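Local coordinates for protein serine acetyltransferase (Entamoeba histolytica, PDB 3Q1X) that probably catalyses the acetylation of L-serine on its hydroxyl, the serine O-acetyltransferase step of cysteine biosynthesis, at residues 176-181 with 196-201; 189-194 with 223-228; 22-27 with 46-51. All coordinates share one frame; numbering follows the deposited sequence.

How the contacts relate
Contacts 1 and 2 belong to the left-handed beta helix, whereas contact 3 lies in the N-terminal helical part, its centre about 24 Å from that of contact 1 and about 32 Å from that of contact 2. Contacts 1 and 2 each join parallel strands on neighbouring turns but on different sheets. Strand 197-198 follows 191-192, and F176 meets I192 where they touch. Contact 1 is wholly buried, and contact 2 is partly open on the face carrying I191 and T225; each places side chains beside a bound serine. Contact 3, also partly buried and farther from the chain's centre, depends instead on one carboxylate and a phenylalanine ring that hold a loop against a short helix.

Contact 1 (176-181 with 196-201); sequences FFIDHG and CRIYQS. With SER (serine), chain B.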
loop_
_atom_site.group_PDB
_atom_site.type_symbol
_atom_site.label_atom_id
_atom_site.label_comp_id
_atom_site.label_asym_id
_atom_site.label_seq_id
_atom_site.Cartn_x
_atom_site.Cartn_y
_atom_site.Cartn_z
ATOM N N PHE A 176 20.767 4.231 6.642
ATOM C CA PHE A 176 19.943 3.632 5.616
ATOM C C PHE A 176 18.727 4.512 5.349
ATOM O O PHE A 176 18.084 5.003 6.282
ATOM C CB PHE A 176 19.520 2.221 6.042
ATOM C CG PHE A 176 18.711 1.483 5.013
ATOM C CD1 PHE A 176 19.212 1.251 3.737
ATOM C CD2 PHE A 176 17.446 1.020 5.325
ATOM C CE1 PHE A 176 18.451 0.568 2.780
ATOM C CE2 PHE A 176 16.674 0.325 4.377
ATOM C CZ PHE A 176 17.181 0.101 3.100
ATOM N N PHE A 177 18.419 4.714 4.073
ATOM C CA PHE A 177 17.272 5.541 3.685
ATOM C C PHE A 177 16.518 4.993 2.485
ATOM O O PHE A 177 17.088 4.821 1.405
ATOM C CB PHE A 177 17.723 6.980 3.418
ATOM C CG PHE A 177 16.605 7.925 3.010
ATOM C CD1 PHE A 177 15.386 7.959 3.698
ATOM C CD2 PHE A 177 16.805 8.826 1.968
ATOM C CE1 PHE A 177 14.373 8.852 3.321
ATOM C CE2 PHE A 177 15.804 9.729 1.586
ATOM C CZ PHE A 177 14.585 9.739 2.262
ATOM N N ILE A 178 15.229 4.718 2.688
ATOM C CA ILE A 178 14.302 4.443 1.603
ATOM C C ILE A 178 13.412 5.682 1.429
ATOM O O ILE A 178 12.645 6.025 2.319
ATOM C CB ILE A 178 13.415 3.196 1.874
ATOM C CG1 ILE A 178 14.266 1.927 1.993
ATOM C CG2 ILE A 178 12.371 3.042 0.780
ATOM C CD1 ILE A 178 13.603 0.806 2.764
ATOM N N ASP A 179 13.528 6.354 0.288
ATOM C CA ASP A 179 12.672 7.488 -0.022
ATOM C C ASP A 179 11.479 7.034 -0.832
ATOM O O ASP A 179 11.634 6.265 -1.789
ATOM C CB ASP A 179 13.444 8.545 -0.818
ATOM C CG ASP A 179 12.797 9.917 -0.765
ATOM O OD1 ASP A 179 11.764 10.122 -0.070
ATOM O OD2 ASP A 179 13.340 10.821 -1.418
ATOM N N HIS A 180 10.301 7.520 -0.438
ATOM C CA HIS A 180 9.005 7.210 -1.086
ATOM C C HIS A 180 8.563 5.782 -0.781
ATOM O O HIS A 180 7.569 5.574 -0.071
ATOM C CB HIS A 180 9.031 7.549 -2.578
ATOM C CG HIS A 180 9.166 9.016 -2.841
ATOM N ND1 HIS A 180 10.279 9.573 -3.438
ATOM C CD2 HIS A 180 8.340 10.046 -2.549
ATOM C CE1 HIS A 180 10.116 10.881 -3.528
ATOM N NE2 HIS A 180 8.949 11.193 -2.995
ATOM N N GLY A 181 9.284 4.800 -1.317
ATOM C CA GLY A 181 9.287 3.470 -0.737
ATOM C C GLY A 181 8.314 2.474 -1.324
ATOM O O GLY A 181 8.570 1.274 -1.277
ATOM N N CYS A 196 23.090 3.344 2.224
ATOM C CA CYS A 196 22.333 2.919 1.060
ATOM C C CYS A 196 21.111 3.807 0.937
ATOM O O CYS A 196 20.381 4.019 1.912
ATOM C CB CYS A 196 21.932 1.449 1.154
ATOM S SG CYS A 196 21.241 0.799 -0.372
ATOM N N ARG A 197 20.925 4.365 -0.252
ATOM C CA ARG A 197 19.774 5.199 -0.554
ATOM C C ARG A 197 18.936 4.505 -1.615
ATOM O O ARG A 197 19.413 4.255 -2.720
ATOM C CB ARG A 197 20.226 6.573 -1.051
ATOM C CG ARG A 197 19.112 7.589 -1.201
ATOM C CD ARG A 197 19.681 8.935 -1.620
ATOM N NE ARG A 197 20.594 9.479 -0.615
ATOM C CZ ARG A 197 21.398 10.521 -0.797
ATOM N NH1 ARG A 197 21.438 11.154 -1.966
ATOM N NH2 ARG A 197 22.176 10.925 0.195
ATOM N N ILE A 198 17.690 4.193 -1.274
ATOM C CA ILE A 198 16.818 3.395 -2.141
ATOM C C ILE A 198 15.513 4.128 -2.421
ATOM O O ILE A 198 14.878 4.648 -1.503
ATOM C CB ILE A 198 16.518 1.996 -1.514
ATOM C CG1 ILE A 198 17.801 1.163 -1.407
ATOM C CG2 ILE A 198 15.429 1.246 -2.288
ATOM C CD1 ILE A 198 17.615 -0.210 -0.763
ATOM N N TYR A 199 15.112 4.137 -3.687
ATOM C CA TYR A 199 13.878 4.762 -4.120
ATOM C C TYR A 199 12.729 3.775 -4.356
ATOM O O TYR A 199 12.894 2.539 -4.272
ATOM C CB TYR A 199 14.129 5.620 -5.360
ATOM C CG TYR A 199 14.914 6.850 -5.026
ATOM C CD1 TYR A 199 14.267 8.022 -4.627
ATOM C CD2 TYR A 199 16.316 6.839 -5.051
ATOM C CE1 TYR A 199 14.990 9.161 -4.289
ATOM C CE2 TYR A 199 17.054 7.979 -4.710
ATOM C CZ TYR A 199 16.380 9.134 -4.337
ATOM O OH TYR A 199 17.090 10.258 -3.993
ATOM N N GLN A 200 11.567 4.348 -4.652
ATOM C CA GLN A 200 10.346 3.602 -4.918
ATOM C C GLN A 200 10.585 2.521 -5.972
ATOM O O GLN A 200 11.419 2.698 -6.869
ATOM C CB GLN A 200 9.215 4.556 -5.344
ATOM C CG GLN A 200 9.473 5.402 -6.607
ATOM C CD GLN A 200 10.187 6.724 -6.338
ATOM O OE1 GLN A 200 10.964 6.846 -5.402
ATOM N NE2 GLN A 200 9.940 7.713 -7.195
ATOM N N SER A 201 9.891 1.396 -5.822
ATOM C CA SER A 201 9.879 0.328 -6.823
ATOM C C SER A 201 11.212 -0.386 -7.065
ATOM O O SER A 201 11.396 -1.024 -8.113
ATOM C CB SER A 201 9.329 0.878 -8.147
ATOM O OG SER A 201 7.928 1.059 -8.066
HETATM N N SER B . 12.178 13.204 -2.020
HETATM C CA SER B . 13.092 13.646 -3.118
HETATM C C SER B . 12.883 15.121 -3.428
HETATM O O SER B . 12.002 15.767 -2.865
HETATM C CB SER B . 12.862 12.802 -4.375
HETATM O OG SER B . 11.564 13.024 -4.912
HETATM O OXT SER B . 13.592 15.692 -4.247
HETATM O O HOH W 1 15.749 11.631 -2.263
#
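D179 OD2, linked to Y199 across the contact through one water, takes bonds from two directions. The bound serine donates its amino N to D179 OD2 at 2.7 Å. The water donates to the same oxygen and accepts from Y199 OH, 2.6 Å away. The tyrosine also comes alongside: Y199 CE1 lies 3.8 Å from D179 CB. With CG anti to the backbone N (chi1 -160°), the carboxylate of D179 leaves the strand toward the ligand; its other oxygen, OD1, sits over the rim of one face of the H180 imidazole, whose CE1 edge faces the serine hydroxyl. Q200 runs beside H180, its amide plane turned 77° from the ring, while its NE2 bonds to T203 of the second subunit. Behind this polar end the backbones pair in parallel. F177 N donates to C196 O, I198 N to F177 O at 2.8 Å, and D179 N to I198 O at 2.8 Å. I178 and I198 point side by side into the interior of the beta helix, where V184 lies against both. F176 presents its ring edge to I198, with CE1 3.7 Å from I198 CD1. On the opposite face F177 and R197 cross, F177 CD2 lying 4.1 Å from R197 CG, and the guanidinium reaches H208 O of the second subunit. D114 of the same chain and R222 of the second subunit also bond the serine. The chemistry is thus layered: D179 OD2 takes the serine N and the water, the water passes to Y199 OH, and Y199 OH is held by H208 N of the second subunit, so that Y199, through the water, probably helps position D179.

Contact 2 (189-194 with 223-228); sequences TAIIGE and HPTVGD. With SER (serine), chain C.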
loop_
_atom_site.group_PDB
_atom_site.type_symbol
_atom_site.label_atom_id
_atom_site.label_comp_id
_atom_site.label_asym_id
_atom_site.label_seq_id
_atom_site.Cartn_x
_atom_site.Cartn_y
_atom_site.Cartn_z
ATOM N N THR A 189 17.857 -12.936 1.959
ATOM C CA THR A 189 19.303 -13.101 2.025
ATOM C C THR A 189 20.036 -11.899 1.440
ATOM O O THR A 189 21.234 -11.966 1.149
ATOM C CB THR A 189 19.773 -14.416 1.352
ATOM O OG1 THR A 189 19.587 -14.330 -0.063
ATOM C CG2 THR A 189 18.989 -15.608 1.896
ATOM N N ALA A 190 19.314 -10.793 1.284
ATOM C CA ALA A 190 19.933 -9.544 0.854
ATOM C C ALA A 190 20.874 -9.024 1.936
ATOM O O ALA A 190 20.590 -9.138 3.124
ATOM C CB ALA A 190 18.874 -8.510 0.514
ATOM N N ILE A 191 22.011 -8.479 1.522
ATOM C CA ILE A 191 22.955 -7.850 2.449
ATOM C C ILE A 191 23.221 -6.443 1.930
ATOM O O ILE A 191 23.581 -6.268 0.768
ATOM C CB ILE A 191 24.287 -8.653 2.552
ATOM C CG1 ILE A 191 24.027 -10.085 3.055
ATOM C CG2 ILE A 191 25.339 -7.888 3.384
ATOM C CD1 ILE A 191 24.164 -10.312 4.552
ATOM N N ILE A 192 23.048 -5.444 2.793
ATOM C CA ILE A 192 23.158 -4.050 2.382
ATOM C C ILE A 192 24.104 -3.304 3.317
ATOM O O ILE A 192 23.944 -3.344 4.533
ATOM C CB ILE A 192 21.773 -3.344 2.386
ATOM C CG1 ILE A 192 20.818 -4.027 1.407
ATOM C CG2 ILE A 192 21.916 -1.860 2.075
ATOM C CD1 ILE A 192 19.364 -3.561 1.540
ATOM N N GLY A 193 25.077 -2.607 2.746
ATOM C CA GLY A 193 26.056 -1.884 3.540
ATOM C C GLY A 193 25.547 -0.556 4.073
ATOM O O GLY A 193 24.336 -0.288 4.077
ATOM N N GLU A 194 26.485 0.273 4.523
ATOM C CA GLU A 194 26.204 1.585 5.091
ATOM C C GLU A 194 25.832 2.573 3.991
ATOM O O GLU A 194 26.262 2.419 2.845
ATOM C CB GLU A 194 27.456 2.094 5.830
ATOM C CG GLU A 194 27.221 3.167 6.883
ATOM C CD GLU A 194 26.768 2.608 8.224
ATOM O OE1 GLU A 194 26.334 3.409 9.079
ATOM O OE2 GLU A 194 26.842 1.374 8.429
ATOM N N HIS A 223 19.868 -13.564 -3.005
ATOM C CA HIS A 223 19.537 -12.152 -3.179
ATOM C C HIS A 223 20.844 -11.338 -3.191
ATOM O O HIS A 223 21.883 -11.830 -2.732
ATOM C CB HIS A 223 18.591 -11.674 -2.064
ATOM C CG HIS A 223 17.356 -12.511 -1.899
ATOM N ND1 HIS A 223 16.371 -12.595 -2.861
ATOM C CD2 HIS A 223 16.932 -13.276 -0.864
ATOM C CE1 HIS A 223 15.404 -13.390 -2.435
ATOM N NE2 HIS A 223 15.722 -13.819 -1.227
ATOM N N PRO A 224 20.806 -10.093 -3.712
ATOM C CA PRO A 224 22.047 -9.331 -3.885
ATOM C C PRO A 224 22.791 -8.973 -2.602
ATOM O O PRO A 224 22.201 -8.900 -1.522
ATOM C CB PRO A 224 21.572 -8.043 -4.573
ATOM C CG PRO A 224 20.297 -8.417 -5.246
ATOM C CD PRO A 224 19.654 -9.393 -4.314
ATOM N N THR A 225 24.095 -8.761 -2.741
ATOM C CA THR A 225 24.906 -8.133 -1.713
ATOM C C THR A 225 25.303 -6.773 -2.262
ATOM O O THR A 225 25.764 -6.657 -3.405
ATOM C CB THR A 225 26.153 -8.972 -1.369
ATOM O OG1 THR A 225 25.745 -10.233 -0.826
ATOM C CG2 THR A 225 27.052 -8.249 -0.366
ATOM N N VAL A 226 25.091 -5.747 -1.449
ATOM C CA VAL A 226 25.311 -4.366 -1.845
ATOM C C VAL A 226 26.301 -3.733 -0.864
ATOM O O VAL A 226 26.183 -3.914 0.348
ATOM C CB VAL A 226 23.958 -3.590 -1.883
ATOM C CG1 VAL A 226 24.172 -2.131 -2.139
ATOM C CG2 VAL A 226 23.022 -4.164 -2.949
ATOM N N GLY A 227 27.289 -3.014 -1.395
ATOM C CA GLY A 227 28.326 -2.368 -0.581
ATOM C C GLY A 227 27.868 -1.069 0.057
ATOM O O GLY A 227 26.673 -0.885 0.328
ATOM N N ASP A 228 28.821 -0.171 0.302
ATOM C CA ASP A 228 28.558 1.108 0.964
ATOM C C ASP A 228 28.361 2.234 -0.045
ATOM O O ASP A 228 28.873 2.172 -1.165
ATOM C CB ASP A 228 29.707 1.459 1.914
ATOM C CG ASP A 228 29.975 0.372 2.941
ATOM O OD1 ASP A 228 29.027 -0.328 3.349
ATOM O OD2 ASP A 228 31.142 0.227 3.360
HETATM N N SER C . 10.272 -14.691 -2.330
HETATM C CA SER C . 11.346 -15.091 -3.289
HETATM C C SER C . 12.595 -15.533 -2.539
HETATM O O SER C . 12.657 -15.458 -1.314
HETATM C CB SER C . 11.678 -13.934 -4.235
HETATM O OG SER C . 12.252 -12.843 -3.528
HETATM O OXT SER C . 13.564 -15.973 -3.146
HETATM O O HOH W 2 25.111 1.377 0.462
#
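Strands 191-192 and 225-226 run parallel, with end-to-end directions 10° apart: I191 N donates to P224 O, V226 N to I191 O at 2.7 Å, and G193 N to V226 O. Beside this pairing I191 and T225 point the same way on the outer face, I191 CB resting 4.0 Å from T225 CG2, while I192 and V226 turn inward against L204. At one end T189 and H223 cross at about a right angle. T189 OG1, between the backbone N and the carbonyl carbon (chi1 69°), comes 3.0 Å from H223 CD2 and accepts a weak bond from H223 N as well as one from R222 N. The C atom of a bound serine lies at the edge of the imidazole, in its plane; the ligand OXT is 3.3 Å from H223 CE1. At the other end D228 OD1 accepts from E194 N at 2.9 Å and packs on the CA of G193, where no side chain intervenes. A water there joins E194 O to G227 O. Short parallel strands stacked turn upon turn are the hallmark of the left-handed beta helix of hexapeptide-repeat transferases, here edged by a serine site that D179 of the third subunit completes.

Contact 3 (22-27 with 46-51); sequences AFHSKR and FPDFFM
H24 and S25 both donate to one oxygen of D48, tying the loop after helix 2-18 to the short, weakly bonded helix about 47-50 by a histidine-carboxylate hydrogen bond and a backbone one. H24 ND1 reaches D48 OD2 at 2.8 Å on the syn side but tilted 31° out of the carboxylate plane, the oxygen near the imidazole plane; S25 N comes at 3.1 Å from the other face. D48 CG is anti to its carbonyl carbon (chi1 -80°), turning the carboxylate to both donors. D48 OD1 bonds to Y16, whose ring also meets H24 edge to face, so one tyrosine braces both partners. Next to the carboxylate lies the F49 ring. One of its faces has D48 CB above the rim, CE1 touches S25 CB at 3.7 Å, and the CE2 edge meets F23 O at 3.3 Å; I124 and S121 of helix 120-126 pack on it too. Further out, S25 OG accepts from R27 N to form an ST turn and bonds to Y29; R27 NH1 bonds to A78 O and N80 O of the second subunit. A water also bridges the segments, donating to F23 O at 3.3 Å and accepting from D48 N at 3.1 Å.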
loop_
_atom_site.group_PDB
_atom_site.type_symbol
_atom_site.label_atom_id
_atom_site.label_comp_id
_atom_site.label_asym_id
_atom_site.label_seq_id
_atom_site.Cartn_x
_atom_site.Cartn_y
_atom_site.Cartn_z
ATOM N N ALA A 22 18.071 17.987 17.927
ATOM C CA ALA A 22 17.335 17.568 16.732
ATOM C C ALA A 22 16.501 16.303 16.951
ATOM O O ALA A 22 15.536 16.056 16.217
ATOM C CB ALA A 22 18.293 17.376 15.567
ATOM N N PHE A 23 16.869 15.521 17.967
ATOM C CA PHE A 23 16.163 14.290 18.306
ATOM C C PHE A 23 15.173 14.533 19.447
ATOM O O PHE A 23 14.596 13.595 19.996
ATOM C CB PHE A 23 17.162 13.183 18.666
ATOM C CG PHE A 23 18.118 12.850 17.555
ATOM C CD1 PHE A 23 17.753 11.947 16.552
ATOM C CD2 PHE A 23 19.384 13.436 17.503
ATOM C CE1 PHE A 23 18.632 11.635 15.520
ATOM C CE2 PHE A 23 20.267 13.128 16.468
ATOM C CZ PHE A 23 19.892 12.228 15.475
ATOM N N HIS A 24 14.975 15.803 19.783
ATOM C CA HIS A 24 14.070 16.183 20.856
ATOM C C HIS A 24 13.011 17.179 20.375
ATOM O O HIS A 24 13.182 17.847 19.351
ATOM C CB HIS A 24 14.853 16.800 22.026
ATOM C CG HIS A 24 15.605 15.804 22.859
ATOM N ND1 HIS A 24 14.997 14.734 23.481
ATOM C CD2 HIS A 24 16.914 15.745 23.205
ATOM C CE1 HIS A 24 15.901 14.053 24.162
ATOM N NE2 HIS A 24 17.073 14.640 24.006
ATOM N N SER A 25 11.923 17.265 21.133
ATOM C CA SER A 25 10.889 18.271 20.914
ATOM C C SER A 25 10.098 18.539 22.191
ATOM O O SER A 25 9.851 17.621 22.980
ATOM C CB SER A 25 9.926 17.821 19.817
ATOM O OG SER A 25 9.053 18.873 19.456
ATOM N N LYS A 26 9.697 19.798 22.374
ATOM C CA LYS A 26 8.782 20.189 23.457
ATOM C C LYS A 26 7.324 20.163 22.992
ATOM O O LYS A 26 6.405 20.413 23.783
ATOM C CB LYS A 26 9.106 21.603 23.954
ATOM C CG LYS A 26 10.511 21.803 24.492
ATOM C CD LYS A 26 10.756 23.275 24.770
ATOM C CE LYS A 26 12.161 23.538 25.278
ATOM N NZ LYS A 26 12.248 24.881 25.916
ATOM N N ARG A 27 7.114 19.884 21.708
ATOM C CA ARG A 27 5.774 19.893 21.133
ATOM C C ARG A 27 4.999 18.653 21.544
ATOM O O ARG A 27 5.580 17.585 21.729
ATOM C CB ARG A 27 5.849 19.968 19.607
ATOM C CG ARG A 27 6.404 21.282 19.104
ATOM C CD ARG A 27 6.570 21.286 17.595
ATOM N NE ARG A 27 7.008 22.594 17.109
ATOM C CZ ARG A 27 6.229 23.673 17.013
ATOM N NH1 ARG A 27 4.951 23.626 17.382
ATOM N NH2 ARG A 27 6.740 24.810 16.559
ATOM N N PHE A 46 11.607 7.229 20.358
ATOM C CA PHE A 46 11.428 8.677 20.189
ATOM C C PHE A 46 10.214 9.213 20.955
ATOM O O PHE A 46 9.251 9.707 20.346
ATOM C CB PHE A 46 11.356 9.024 18.692
ATOM C CG PHE A 46 12.505 8.474 17.892
ATOM C CD1 PHE A 46 13.745 9.105 17.910
ATOM C CD2 PHE A 46 12.357 7.308 17.145
ATOM C CE1 PHE A 46 14.819 8.589 17.191
ATOM C CE2 PHE A 46 13.424 6.784 16.417
ATOM C CZ PHE A 46 14.657 7.423 16.440
ATOM N N PRO A 47 10.257 9.128 22.304
ATOM C CA PRO A 47 9.102 9.495 23.132
ATOM C C PRO A 47 8.606 10.937 22.969
ATOM O O PRO A 47 7.418 11.175 23.128
ATOM C CB PRO A 47 9.608 9.276 24.561
ATOM C CG PRO A 47 11.097 9.252 24.459
ATOM C CD PRO A 47 11.381 8.649 23.130
ATOM N N ASP A 48 9.498 11.875 22.658
ATOM C CA ASP A 48 9.122 13.293 22.487
ATOM C C ASP A 48 8.098 13.500 21.381
ATOM O O ASP A 48 7.377 14.501 21.357
ATOM C CB ASP A 48 10.345 14.148 22.158
ATOM C CG ASP A 48 11.168 14.498 23.376
ATOM O OD1 ASP A 48 10.708 14.262 24.514
ATOM O OD2 ASP A 48 12.276 15.022 23.181
ATOM N N PHE A 49 8.049 12.550 20.459
ATOM C CA PHE A 49 7.248 12.716 19.258
ATOM C C PHE A 49 5.966 11.917 19.310
ATOM O O PHE A 49 5.078 12.115 18.485
ATOM C CB PHE A 49 8.087 12.352 18.031
ATOM C CG PHE A 49 9.361 13.135 17.938
ATOM C CD1 PHE A 49 9.366 14.408 17.382
ATOM C CD2 PHE A 49 10.556 12.612 18.434
ATOM C CE1 PHE A 49 10.540 15.143 17.312
ATOM C CE2 PHE A 49 11.732 13.346 18.366
ATOM C CZ PHE A 49 11.727 14.609 17.801
ATOM N N PHE A 50 5.869 11.028 20.296
ATOM C CA PHE A 50 4.734 10.120 20.392
ATOM C C PHE A 50 4.116 10.038 21.781
ATOM O O PHE A 50 3.140 9.313 21.977
ATOM C CB PHE A 50 5.119 8.743 19.847
ATOM C CG PHE A 50 5.553 8.787 18.418
ATOM C CD1 PHE A 50 4.610 8.966 17.407
ATOM C CD2 PHE A 50 6.898 8.711 18.082
ATOM C CE1 PHE A 50 4.999 9.031 16.073
ATOM C CE2 PHE A 50 7.298 8.772 16.750
ATOM C CZ PHE A 50 6.341 8.933 15.746
ATOM N N MET A 51 4.683 10.790 22.730
ATOM C CA MET A 51 4.099 10.945 24.074
ATOM C C MET A 51 3.910 12.417 24.454
ATOM O O MET A 51 4.667 13.288 24.011
ATOM C CB MET A 51 4.982 10.287 25.154
ATOM C CG MET A 51 5.626 8.944 24.810
ATOM S SD MET A 51 6.385 8.166 26.263
ATOM C CE MET A 51 4.902 7.631 27.107
HETATM O O HOH W 3 12.443 11.717 21.601
#